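PDB 4GS3: single-stranded DNA-binding protein from Thermoanaerobacter tengcongensis, which probably binds single-stranded DNA through the oligonucleotide-binding domain captured here, the N-terminal part of a longer PriB protein. Local coordinates for residues A[13-18]-A[71-76]; A[19-24]-A[37-42]; A[52-57]-A[97-102]. All blocks are in the same frame, centred on the assembly; numbering follows the deposited sequence.

Interaction 1: residues A[13-18]-A[71-76]; sequences TVTLVG and RVKIEG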
ATOM      1  N   THR A  13       4.989 -13.007   1.470  1.00 10.35           N
ATOM      2  CA  THR A  13       5.588 -11.763   1.875  1.00 11.80           C
ATOM      3  C   THR A  13       5.919 -10.976   0.605  1.00 10.62           C
ATOM      4  O   THR A  13       6.464 -11.496  -0.341  1.00 13.47           O
ATOM      5  CB  THR A  13       6.820 -11.966   2.747  1.00 15.61           C
ATOM      6  OG1 THR A  13       7.410 -10.717   3.131  1.00 19.79           O
ATOM      7  CG2 THR A  13       7.879 -12.783   2.003  1.00 21.13           C
ATOM      8  N   VAL A  14       5.638  -9.697   0.691  1.00 10.51           N
ATOM      9  CA  VAL A  14       5.894  -8.737  -0.370  1.00  9.76           C
ATOM     10  C   VAL A  14       6.643  -7.560   0.239  1.00  9.97           C
ATOM     11  O   VAL A  14       6.214  -7.033   1.259  1.00 12.20           O
ATOM     12  CB  VAL A  14       4.560  -8.198  -0.958  1.00 11.57           C
ATOM     13  CG1 VAL A  14       4.872  -7.193  -2.101  1.00 13.53           C
ATOM     14  CG2 VAL A  14       3.702  -9.347  -1.460  1.00 12.67           C
ATOM     15  N   THR A  15       7.745  -7.160  -0.377  1.00  9.22           N
ATOM     16  CA  THR A  15       8.453  -5.917   0.007  1.00  9.96           C
ATOM     17  C   THR A  15       8.504  -5.034  -1.224  1.00  9.51           C
ATOM     18  O   THR A  15       8.945  -5.472  -2.297  1.00 10.33           O
ATOM     19  CB  THR A  15       9.837  -6.210   0.561  1.00 13.68           C
ATOM     20  OG1 THR A  15       9.719  -7.042   1.715  1.00 19.36           O
ATOM     21  CG2 THR A  15      10.508  -4.897   0.978  1.00 17.25           C
ATOM     22  N   LEU A  16       8.105  -3.769  -1.045  1.00  9.44           N
ATOM     23  CA  LEU A  16       8.084  -2.782  -2.125  1.00  9.29           C
ATOM     24  C   LEU A  16       8.695  -1.487  -1.633  1.00  9.68           C
ATOM     25  O   LEU A  16       8.443  -1.078  -0.483  1.00 11.14           O
ATOM     26  CB  LEU A  16       6.654  -2.487  -2.562  1.00 10.10           C
ATOM     27  CG  LEU A  16       5.843  -3.700  -3.055  1.00 10.86           C
ATOM     28  CD1 LEU A  16       4.406  -3.299  -3.243  1.00 12.48           C
ATOM     29  CD2 LEU A  16       6.403  -4.282  -4.343  1.00 12.20           C
ATOM     30  N   VAL A  17       9.431  -0.807  -2.498  1.00  9.04           N
ATOM     31  CA  VAL A  17       9.861   0.571  -2.250  1.00  9.29           C
ATOM     32  C   VAL A  17       9.405   1.376  -3.432  1.00  9.56           C
ATOM     33  O   VAL A  17       9.762   1.084  -4.579  1.00 10.75           O
ATOM     34  CB  VAL A  17      11.376   0.680  -2.076  1.00 10.85           C
ATOM     35  CG1 VAL A  17      11.717   2.153  -1.796  1.00 12.71           C
ATOM     36  CG2 VAL A  17      11.889  -0.210  -0.956  1.00 11.58           C
ATOM     37  N   GLY A  18       8.595   2.400  -3.204  1.00  9.87           N
ATOM     38  CA  GLY A  18       8.123   3.232  -4.293  1.00 10.37           C
ATOM     39  C   GLY A  18       7.375   4.449  -3.785  1.00 10.43           C
ATOM     40  O   GLY A  18       7.513   4.822  -2.603  1.00 11.47           O
ATOM     41  N   ARG A  71       7.396   8.788  -0.614  1.00 12.13           N
ATOM     42  CA  ARG A  71       8.155   7.565  -0.863  1.00 11.19           C
ATOM     43  C   ARG A  71       8.085   6.703   0.393  1.00 10.51           C
ATOM     44  O   ARG A  71       8.261   7.197   1.493  1.00 10.77           O
ATOM     45  CB  ARG A  71       9.594   7.916  -1.194  1.00 12.37           C
ATOM     46  CG  ARG A  71      10.348   6.746  -1.743  1.00 12.81           C
ATOM     47  CD  ARG A  71      11.746   7.191  -2.055  1.00 15.75           C
ATOM     48  NE  ARG A  71      12.490   6.153  -2.712  1.00 15.86           N
ATOM     49  CZ  ARG A  71      13.800   5.962  -2.578  1.00 16.18           C
ATOM     50  NH1 ARG A  71      14.570   6.664  -1.763  1.00 18.33           N
ATOM     51  NH2 ARG A  71      14.343   5.008  -3.296  1.00 19.16           N
ATOM     52  N   VAL A  72       7.864   5.406   0.180  1.00 10.46           N
ATOM     53  CA  VAL A  72       7.638   4.478   1.277  1.00  9.97           C
ATOM     54  C   VAL A  72       8.313   3.145   0.966  1.00 10.07           C
ATOM     55  O   VAL A  72       8.488   2.749  -0.175  1.00 11.53           O
ATOM     56  CB  VAL A  72       6.151   4.262   1.546  1.00 11.60           C
ATOM     57  CG1 VAL A  72       5.467   5.513   1.991  1.00 14.15           C
ATOM     58  CG2 VAL A  72       5.421   3.683   0.334  1.00 13.04           C
ATOM     59  N   LYS A  73       8.633   2.453   2.056  1.00  9.99           N
ATOM     60  CA  LYS A  73       8.919   1.019   2.019  1.00  9.76           C
ATOM     61  C   LYS A  73       7.754   0.317   2.695  1.00 10.07           C
ATOM     62  O   LYS A  73       7.390   0.668   3.838  1.00 11.61           O
ATOM     63  CB  LYS A  73      10.211   0.675   2.714  1.00 10.98           C
ATOM     64  CG  LYS A  73      10.552  -0.795   2.695  1.00 11.90           C
ATOM     65  CD  LYS A  73      11.878  -1.101   3.322  1.00 15.79           C
ATOM     66  CE  LYS A  73      12.248  -2.533   3.257  1.00 15.32           C
ATOM     67  NZ  LYS A  73      13.488  -2.885   4.005  1.00 19.54           N
ATOM     68  N   ILE A  74       7.173  -0.678   2.034  1.00  9.93           N
ATOM     69  CA  ILE A  74       6.063  -1.441   2.525  1.00 10.34           C
ATOM     70  C   ILE A  74       6.434  -2.897   2.602  1.00 10.48           C
ATOM     71  O   ILE A  74       7.036  -3.430   1.648  1.00 12.15           O
ATOM     72  CB  ILE A  74       4.823  -1.295   1.635  1.00 11.81           C
ATOM     73  CG1 ILE A  74       4.366   0.179   1.657  1.00 15.22           C
ATOM     74  CG2 ILE A  74       3.688  -2.204   1.981  1.00 14.68           C
ATOM     75  CD1 ILE A  74       3.361   0.531   0.634  1.00 16.98           C
ATOM     76  N   GLU A  75       6.068  -3.558   3.684  1.00 10.84           N
ATOM     77  CA  GLU A  75       6.049  -4.989   3.778  1.00 11.06           C
ATOM     78  C   GLU A  75       4.603  -5.413   3.957  1.00 10.53           C
ATOM     79  O   GLU A  75       3.887  -4.838   4.774  1.00 11.29           O
ATOM     80  CB  GLU A  75       6.880  -5.595   4.914  1.00 14.18           C
ATOM     81  CG  GLU A  75       7.070  -7.127   4.728  1.00 17.72           C
ATOM     82  CD  GLU A  75       5.972  -8.069   5.108  1.00 18.11           C
ATOM     83  OE1 GLU A  75       5.842  -9.181   4.545  1.00 22.16           O
ATOM     84  OE2 GLU A  75       5.133  -7.681   5.977  1.00 19.06           O
ATOM     85  N   GLY A  76       4.174  -6.471   3.281  1.00 11.08           N
ATOM     86  CA  GLY A  76       2.844  -6.969   3.468  1.00 11.66           C
ATOM     87  C   GLY A  76       2.613  -8.318   2.821  1.00 10.90           C
ATOM     88  O   GLY A  76       3.525  -8.984   2.423  1.00 15.78           O
TER
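Thr13 and Glu75 meet at one end of this antiparallel pair, where the Thr13 hydroxyl donates to the carboxylate over 2.6 Å from OG1 to OE1. The bond uses the anti lone pair of OE1, and the same oxygen takes a salt bridge from Arg100, so one acceptor serves two donors. A bend in the Glu75 chain (chi2 -80°) brings CD round toward the threonine. An alanine in place of Glu75 would probably leave both the Thr13 hydroxyl and the Arg100 guanidinium without this acceptor. The backbones then satisfy each other in three hydrogen-bonded pairs. Val14 N gives to Gly76 O at 2.8 Å and Gly76 N returns a bond to Val14 O; Leu16 pairs likewise with Ile74, the Ile74 N to Leu16 O bond being 2.8 Å long, and Gly18 with Val72, whose N lies 2.9 Å from Gly18 O. Arg71, Lys73 and Glu75 turn their backbone polar groups to strand 93-105 instead, and Arg71 NH1 bonds to Pro106 O. On the Val17 face, CG2 of Val17 rests 3.9 Å from Lys73 CG, and Thr15 CG2 lies 3.7 Å from Lys73 CE. The other face carries Val14, Leu16, Val72 and Ile74, which pack on the strands across the interior. Antiparallel pairing of the first and fourth barrel strands is characteristic of the OB fold.

Interaction 2: residues A[19-24]-A[37-42]; sequences KVFTPL and NFILEV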
ATOM      1  N   LYS A  19       6.627   5.080  -4.671  1.00 10.71           N
ATOM      2  CA  LYS A  19       5.961   6.326  -4.356  1.00 11.46           C
ATOM      3  C   LYS A  19       4.462   6.178  -4.425  1.00 10.57           C
ATOM      4  O   LYS A  19       3.901   5.514  -5.299  1.00 10.96           O
ATOM      5  CB  LYS A  19       6.385   7.440  -5.330  1.00 15.32           C
ATOM      6  CG  LYS A  19       7.818   7.916  -5.015  1.00 18.00           C
ATOM      7  CD  LYS A  19       8.312   9.028  -5.846  1.00 22.78           C
ATOM      8  CE  LYS A  19       9.802   9.298  -5.634  1.00 29.87           C
ATOM      9  NZ  LYS A  19      10.060  10.644  -6.222  1.00 42.91           N
ATOM     10  N   VAL A  20       3.761   6.823  -3.496  1.00 10.59           N
ATOM     11  CA  VAL A  20       2.314   6.885  -3.523  1.00 10.94           C
ATOM     12  C   VAL A  20       1.914   7.546  -4.821  1.00 10.59           C
ATOM     13  O   VAL A  20       2.322   8.708  -5.067  1.00 12.73           O
ATOM     14  CB  VAL A  20       1.770   7.635  -2.287  1.00 11.45           C
ATOM     15  CG1 VAL A  20       0.242   7.784  -2.368  1.00 12.97           C
ATOM     16  CG2 VAL A  20       2.198   6.951  -0.980  1.00 12.12           C
ATOM     17  N   PHE A  21       1.138   6.877  -5.637  1.00 10.85           N
ATOM     18  CA  PHE A  21       0.803   7.323  -6.998  1.00 11.08           C
ATOM     19  C   PHE A  21      -0.603   7.828  -7.113  1.00 11.38           C
ATOM     20  O   PHE A  21      -0.899   8.765  -7.851  1.00 12.41           O
ATOM     21  CB  PHE A  21       1.083   6.180  -7.954  1.00 11.56           C
ATOM     22  CG  PHE A  21       1.023   6.569  -9.433  1.00 11.78           C
ATOM     23  CD1 PHE A  21       1.960   7.445  -9.954  1.00 13.43           C
ATOM     24  CD2 PHE A  21       0.041   6.033 -10.247  1.00 11.74           C
ATOM     25  CE1 PHE A  21       1.889   7.748 -11.328  1.00 14.75           C
ATOM     26  CE2 PHE A  21       0.005   6.362 -11.580  1.00 12.90           C
ATOM     27  CZ  PHE A  21       0.912   7.224 -12.110  1.00 14.15           C
ATOM     28  N   THR A  22      -1.538   7.194  -6.419  1.00 13.30           N
ATOM     29  CA  THR A  22      -2.899   7.671  -6.301  1.00 13.04           C
ATOM     30  C   THR A  22      -3.175   7.851  -4.794  1.00 13.03           C
ATOM     31  O   THR A  22      -2.535   7.223  -3.966  1.00 14.24           O
ATOM     32  CB  THR A  22      -3.905   6.706  -6.920  1.00 13.00           C
ATOM     33  OG1 THR A  22      -3.962   5.502  -6.125  1.00 13.79           O
ATOM     34  CG2 THR A  22      -3.595   6.368  -8.365  1.00 14.37           C
ATOM     35  N   PRO A  23      -4.102   8.740  -4.432  1.00 13.91           N
ATOM     36  CA  PRO A  23      -4.285   9.047  -3.008  1.00 15.05           C
ATOM     37  C   PRO A  23      -4.955   7.901  -2.239  1.00 14.39           C
ATOM     38  O   PRO A  23      -5.693   7.093  -2.766  1.00 15.79           O
ATOM     39  CB  PRO A  23      -5.156  10.263  -2.987  1.00 16.65           C
ATOM     40  CG  PRO A  23      -5.849  10.217  -4.290  1.00 18.83           C
ATOM     41  CD  PRO A  23      -4.939   9.613  -5.282  1.00 14.62           C
ATOM     42  N   LEU A  24      -4.749   7.933  -0.942  1.00 14.79           N
ATOM     43  CA  LEU A  24      -5.466   6.980  -0.084  1.00 15.53           C
ATOM     44  C   LEU A  24      -6.958   7.222  -0.212  1.00 15.72           C
ATOM     45  O   LEU A  24      -7.483   8.313  -0.024  1.00 21.97           O
ATOM     46  CB  LEU A  24      -5.009   7.078   1.366  1.00 17.28           C
ATOM     47  CG  LEU A  24      -3.838   6.124   1.726  1.00 18.04           C
ATOM     48  CD1 LEU A  24      -2.614   6.587   0.952  1.00 17.88           C
ATOM     49  CD2 LEU A  24      -3.670   6.101   3.225  1.00 21.94           C
ATOM     50  N   ASN A  37      -7.251   2.157   0.361  1.00 12.85           N
ATOM     51  CA  ASN A  37      -6.544   1.611  -0.777  1.00 12.69           C
ATOM     52  C   ASN A  37      -5.784   2.718  -1.485  1.00 11.56           C
ATOM     53  O   ASN A  37      -6.253   3.860  -1.539  1.00 13.92           O
ATOM     54  CB  ASN A  37      -7.578   1.073  -1.793  1.00 15.42           C
ATOM     55  CG  ASN A  37      -8.340  -0.132  -1.328  1.00 16.56           C
ATOM     56  OD1 ASN A  37      -7.812  -1.065  -0.734  1.00 20.43           O
ATOM     57  ND2 ASN A  37      -9.624  -0.142  -1.626  1.00 22.43           N
ATOM     58  N   PHE A  38      -4.635   2.397  -2.083  1.00 10.75           N
ATOM     59  CA  PHE A  38      -3.923   3.335  -2.918  1.00 10.57           C
ATOM     60  C   PHE A  38      -3.032   2.543  -3.871  1.00  9.74           C
ATOM     61  O   PHE A  38      -2.754   1.373  -3.641  1.00 11.18           O
ATOM     62  CB  PHE A  38      -3.118   4.352  -2.122  1.00 11.48           C
ATOM     63  CG  PHE A  38      -1.965   3.822  -1.344  1.00 11.46           C
ATOM     64  CD1 PHE A  38      -2.134   3.284  -0.081  1.00 12.86           C
ATOM     65  CD2 PHE A  38      -0.685   3.874  -1.859  1.00 11.94           C
ATOM     66  CE1 PHE A  38      -1.074   2.849   0.672  1.00 13.70           C
ATOM     67  CE2 PHE A  38       0.394   3.436  -1.112  1.00 12.92           C
ATOM     68  CZ  PHE A  38       0.185   2.939   0.159  1.00 14.09           C
ATOM     69  N   ILE A  39      -2.531   3.211  -4.909  1.00  9.86           N
ATOM     70  CA  ILE A  39      -1.588   2.617  -5.831  1.00  9.28           C
ATOM     71  C   ILE A  39      -0.189   3.128  -5.563  1.00  9.20           C
ATOM     72  O   ILE A  39       0.014   4.329  -5.366  1.00 10.14           O
ATOM     73  CB  ILE A  39      -2.001   2.976  -7.277  1.00 10.21           C
ATOM     74  CG1 ILE A  39      -3.422   2.473  -7.578  1.00 11.33           C
ATOM     75  CG2 ILE A  39      -0.975   2.459  -8.297  1.00 11.16           C
ATOM     76  CD1 ILE A  39      -3.645   1.004  -7.360  1.00 13.40           C
ATOM     77  N   LEU A  40       0.766   2.205  -5.558  1.00  9.04           N
ATOM     78  CA  LEU A  40       2.181   2.499  -5.392  1.00  9.09           C
ATOM     79  C   LEU A  40       2.866   2.359  -6.741  1.00  9.39           C
ATOM     80  O   LEU A  40       2.705   1.327  -7.408  1.00 11.00           O
ATOM     81  CB  LEU A  40       2.790   1.524  -4.365  1.00  9.81           C
ATOM     82  CG  LEU A  40       4.179   1.901  -3.860  1.00 10.02           C
ATOM     83  CD1 LEU A  40       4.087   3.045  -2.878  1.00 11.42           C
ATOM     84  CD2 LEU A  40       4.861   0.679  -3.255  1.00 11.31           C
ATOM     85  N   GLU A  41       3.664   3.353  -7.134  1.00  9.55           N
ATOM     86  CA  GLU A  41       4.496   3.272  -8.328  1.00  9.93           C
ATOM     87  C   GLU A  41       5.870   2.775  -7.939  1.00  9.69           C
ATOM     88  O   GLU A  41       6.562   3.415  -7.125  1.00 11.34           O
ATOM     89  CB  GLU A  41       4.595   4.654  -8.989  1.00 12.46           C
ATOM     90  CG  GLU A  41       5.433   4.710 -10.231  1.00 16.35           C
ATOM     91  CD  GLU A  41       5.578   6.132 -10.748  1.00 21.07           C
ATOM     92  OE1 GLU A  41       6.179   6.920  -9.985  1.00 27.90           O
ATOM     93  OE2 GLU A  41       5.091   6.401 -11.857  1.00 25.26           O
ATOM     94  N   VAL A  42       6.302   1.668  -8.504  1.00 10.07           N
ATOM     95  CA  VAL A  42       7.554   1.046  -8.171  1.00 10.36           C
ATOM     96  C   VAL A  42       8.409   0.927  -9.418  1.00 11.15           C
ATOM     97  O   VAL A  42       8.039   0.208 -10.349  1.00 12.23           O
ATOM     98  CB  VAL A  42       7.364  -0.367  -7.525  1.00 11.09           C
ATOM     99  CG1 VAL A  42       8.680  -0.982  -7.138  1.00 13.15           C
ATOM    100  CG2 VAL A  42       6.453  -0.226  -6.295  1.00 12.71           C
TER
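Lys19 pairs with Glu41 through two backbone bonds, the shorter being 2.8 Å from Glu41 N to Lys19 O, while its ammonium turns away to a salt bridge with Glu107. Val20 points to the inner face, where its CG2 lies 4.0 Å from CE2 of Phe38, the two side chains crossing at about a right angle. Next, Phe21 N bonds to Ile39 O at 2.8 Å. The Phe21 ring meets the Glu41 side chain obliquely, with CE1 3.5 Å from OE2 and the ring and carboxylate planes 37° apart; OE2 is held from elsewhere by the hydroxyl of Tyr51, whose ring also meets Phe21. At Thr22 a side chain takes over from the backbone: OG1 sits between the backbone N and the carbonyl carbon (chi1 69°) and accepts from Ile39 N at 3.0 Å, while Thr22 N makes only a weak bond to Ile39 O. Beyond Pro23, Leu24 runs alongside Phe38, its CD1 3.5 Å from the ring atom CD1. Leu24 and Val20 approach the same side of the Phe38 ring; Phe38 also touches Ile54, Ile56 and Ile74. This is the antiparallel pairing of the first two barrel strands of an OB fold, seen where the first strand ends.

Interaction 3: residues A[52-57]-A[97-102]; sequences LPITIS and VFARDI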
ATOM      1  N   LEU A  52       1.035  -0.816  -8.374  1.00  9.79           N
ATOM      2  CA  LEU A  52       0.689  -1.918  -7.507  1.00  9.32           C
ATOM      3  C   LEU A  52      -0.326  -1.502  -6.456  1.00  9.26           C
ATOM      4  O   LEU A  52      -0.215  -0.437  -5.867  1.00 10.02           O
ATOM      5  CB  LEU A  52       1.926  -2.506  -6.839  1.00 10.30           C
ATOM      6  CG  LEU A  52       2.993  -2.928  -7.837  1.00 11.61           C
ATOM      7  CD1 LEU A  52       4.228  -3.439  -7.182  1.00 13.53           C
ATOM      8  CD2 LEU A  52       2.491  -3.981  -8.818  1.00 12.47           C
ATOM      9  N   PRO A  53      -1.321  -2.350  -6.214  1.00  9.59           N
ATOM     10  CA  PRO A  53      -2.386  -2.021  -5.243  1.00  9.93           C
ATOM     11  C   PRO A  53      -1.968  -2.313  -3.823  1.00  9.56           C
ATOM     12  O   PRO A  53      -1.466  -3.400  -3.510  1.00 10.86           O
ATOM     13  CB  PRO A  53      -3.487  -2.976  -5.662  1.00 11.55           C
ATOM     14  CG  PRO A  53      -2.740  -4.210  -6.143  1.00 12.03           C
ATOM     15  CD  PRO A  53      -1.557  -3.641  -6.866  1.00 10.26           C
ATOM     16  N   ILE A  54      -2.179  -1.331  -2.954  1.00  9.56           N
ATOM     17  CA  ILE A  54      -1.904  -1.441  -1.544  1.00  9.37           C
ATOM     18  C   ILE A  54      -3.215  -1.219  -0.758  1.00  9.72           C
ATOM     19  O   ILE A  54      -4.014  -0.359  -1.124  1.00 11.38           O
ATOM     20  CB  ILE A  54      -0.866  -0.403  -1.067  1.00  9.76           C
ATOM     21  CG1 ILE A  54       0.333  -0.270  -2.016  1.00 10.43           C
ATOM     22  CG2 ILE A  54      -0.422  -0.695   0.343  1.00 11.93           C
ATOM     23  CD1 ILE A  54       1.158  -1.515  -2.234  1.00 11.40           C
ATOM     24  N   THR A  55      -3.365  -1.934   0.336  1.00  9.94           N
ATOM     25  CA  THR A  55      -4.424  -1.714   1.315  1.00 11.07           C
ATOM     26  C   THR A  55      -3.779  -1.518   2.658  1.00 10.81           C
ATOM     27  O   THR A  55      -2.890  -2.300   3.019  1.00 12.54           O
ATOM     28  CB  THR A  55      -5.421  -2.865   1.341  1.00 12.67           C
ATOM     29  OG1 THR A  55      -6.052  -2.958   0.055  1.00 14.14           O
ATOM     30  CG2 THR A  55      -6.463  -2.714   2.460  1.00 17.02           C
ATOM     31  N   ILE A  56      -4.206  -0.504   3.384  1.00 11.86           N
ATOM     32  CA  ILE A  56      -3.621  -0.223   4.658  1.00 12.46           C
ATOM     33  C   ILE A  56      -4.667   0.236   5.646  1.00 12.70           C
ATOM     34  O   ILE A  56      -5.580   1.011   5.339  1.00 14.91           O
ATOM     35  CB  ILE A  56      -2.510   0.831   4.460  1.00 15.28           C
ATOM     36  CG1 ILE A  56      -1.704   0.998   5.737  1.00 16.78           C
ATOM     37  CG2 ILE A  56      -3.040   2.182   3.952  1.00 17.57           C
ATOM     38  CD1 ILE A  56      -0.303   1.576   5.461  1.00 19.92           C
ATOM     39  N   SER A  57      -4.504  -0.238   6.881  1.00 13.78           N
ATOM     40  CA  SER A  57      -5.285   0.196   8.022  1.00 15.85           C
ATOM     41  C   SER A  57      -4.797   1.547   8.519  1.00 16.01           C
ATOM     42  O   SER A  57      -3.608   1.802   8.556  1.00 17.23           O
ATOM     43  CB  SER A  57      -5.098  -0.765   9.172  1.00 19.23           C
ATOM     44  OG  SER A  57      -5.732  -0.244  10.327  1.00 21.43           O
ATOM     45  N   VAL A  97      -1.851  -5.733  -1.953  1.00  9.42           N
ATOM     46  CA  VAL A  97      -0.786  -5.926  -0.987  1.00  9.59           C
ATOM     47  C   VAL A  97      -1.330  -5.352   0.307  1.00 10.03           C
ATOM     48  O   VAL A  97      -1.458  -4.126   0.451  1.00 11.06           O
ATOM     49  CB  VAL A  97       0.505  -5.272  -1.425  1.00 10.36           C
ATOM     50  CG1 VAL A  97       1.567  -5.483  -0.318  1.00 11.80           C
ATOM     51  CG2 VAL A  97       0.992  -5.788  -2.763  1.00 11.60           C
ATOM     52  N   PHE A  98      -1.633  -6.215   1.258  1.00 10.31           N
ATOM     53  CA  PHE A  98      -2.173  -5.835   2.541  1.00 10.42           C
ATOM     54  C   PHE A  98      -0.997  -5.519   3.443  1.00 10.87           C
ATOM     55  O   PHE A  98      -0.227  -6.391   3.834  1.00 11.95           O
ATOM     56  CB  PHE A  98      -3.032  -6.965   3.102  1.00 12.06           C
ATOM     57  CG  PHE A  98      -3.839  -6.581   4.303  1.00 14.11           C
ATOM     58  CD1 PHE A  98      -5.072  -5.967   4.155  1.00 16.24           C
ATOM     59  CD2 PHE A  98      -3.393  -6.856   5.554  1.00 18.81           C
ATOM     60  CE1 PHE A  98      -5.844  -5.646   5.235  1.00 19.65           C
ATOM     61  CE2 PHE A  98      -4.154  -6.523   6.676  1.00 21.24           C
ATOM     62  CZ  PHE A  98      -5.380  -5.904   6.508  1.00 22.01           C
ATOM     63  N   ALA A  99      -0.833  -4.220   3.780  1.00 10.92           N
ATOM     64  CA  ALA A  99       0.347  -3.770   4.451  1.00 11.17           C
ATOM     65  C   ALA A  99       0.376  -4.259   5.895  1.00 11.38           C
ATOM     66  O   ALA A  99      -0.603  -4.211   6.602  1.00 13.40           O
ATOM     67  CB  ALA A  99       0.419  -2.234   4.410  1.00 13.41           C
ATOM     68  N   ARG A 100       1.565  -4.706   6.284  1.00 11.62           N
ATOM     69  CA  ARG A 100       1.871  -5.009   7.680  1.00 12.42           C
ATOM     70  C   ARG A 100       2.804  -3.965   8.263  1.00 12.34           C
ATOM     71  O   ARG A 100       2.775  -3.766   9.498  1.00 15.53           O
ATOM     72  CB  ARG A 100       2.485  -6.420   7.774  1.00 15.26           C
ATOM     73  CG  ARG A 100       1.392  -7.420   7.532  1.00 19.25           C
ATOM     74  CD  ARG A 100       1.950  -8.797   7.824  1.00 22.60           C
ATOM     75  NE  ARG A 100       2.842  -9.302   6.719  1.00 21.69           N
ATOM     76  CZ  ARG A 100       2.748 -10.483   6.115  1.00 18.32           C
ATOM     77  NH1 ARG A 100       3.601 -10.832   5.172  1.00 19.61           N
ATOM     78  NH2 ARG A 100       1.810 -11.363   6.442  1.00 20.86           N
ATOM     79  N   ASP A 101       3.658  -3.340   7.480  1.00 12.80           N
ATOM     80  CA  ASP A 101       4.605  -2.364   7.948  1.00 14.59           C
ATOM     81  C   ASP A 101       4.790  -1.358   6.859  1.00 13.31           C
ATOM     82  O   ASP A 101       4.798  -1.695   5.664  1.00 14.29           O
ATOM     83  CB  ASP A 101       5.968  -2.989   8.306  1.00 19.03           C
ATOM     84  CG  ASP A 101       6.810  -1.842   8.893  1.00 27.71           C
ATOM     85  OD1 ASP A 101       6.378  -1.116   9.795  1.00 36.18           O
ATOM     86  OD2 ASP A 101       7.925  -1.587   8.441  1.00 42.97           O
ATOM     87  N   ILE A 102       4.890  -0.086   7.256  1.00 13.68           N
ATOM     88  CA  ILE A 102       5.140   0.979   6.308  1.00 12.98           C
ATOM     89  C   ILE A 102       6.114   1.959   6.972  1.00 12.85           C
ATOM     90  O   ILE A 102       5.971   2.251   8.174  1.00 15.16           O
ATOM     91  CB  ILE A 102       3.876   1.658   5.804  1.00 15.09           C
ATOM     92  CG1 ILE A 102       4.127   2.623   4.599  1.00 16.27           C
ATOM     93  CG2 ILE A 102       3.130   2.365   6.920  1.00 17.35           C
ATOM     94  CD1 ILE A 102       2.883   2.885   3.751  1.00 18.69           C
TER
HETATM   95  O   HOH W   1      -3.025  -2.837   6.919  1.00 25.55           O
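Thr55 and Phe98 face each other across the one parallel pairing in an otherwise antiparallel sheet, and just beyond them a water stands in for a direct rung. Three bonds form the ladder: Val97 N to Pro53 O, Thr55 N to Val97 O at 2.9 Å, and Ala99 N to Thr55 O, which is nearly straight (177° at the hydrogen). Thr55 N approaches Val97 O from above the carbonyl plane. Past Ala99 the strands separate, leaving Ser57 N 5.6 Å from Ala99 O; the water accepts from Ser57 N and donates to Ala99 O at 2.8 Å, while also lying over one face of the Phe98 ring, toward its rim. Thr55 CG2 is 3.9 Å from Phe98 CD1, and Thr55 OG1 bonds to Thr96 and Asn37. On the opposite, inner face Ile54 and Val97 lie side by side, with CD1 of Ile54 3.9 Å from CB of Val97. Ile56, its CD1 anti to CA (chi2 157°), brings that methyl to 3.8 Å from CG2 of Ile102, with the Ala99 methyl nearby. Ile102 follows a corner at Arg100, where Arg100 and Asp101 form a classic beta bulge opposite Glu75. Parallel pairing of the third and fifth strands is a hallmark of the OB-fold barrel.

How the interactions relate
From the N terminus, strand 14-20 enters first into interaction 1, whose loop closes only when the chain reaches 71-76. Its continuation, 19-24, opens interaction 2, closed by 37-42 after the chain has passed through strand 25-30; this short loop is nested inside the larger one. Interaction 3 follows in series, opening at 52-57 while interaction 1 is still unclosed and closing at 97-102 beyond it, so interactions 1 and 3 cross. Strand 14-20 thus joins 71-82 to 33-43, and 49-57 joins 33-43 to 93-105. Backbone bonds between 93-105 and 71-82 complete the circuit of the barrel, inside which Leu16, Leu40, Ile54 and Ile74 bring the three contacts together.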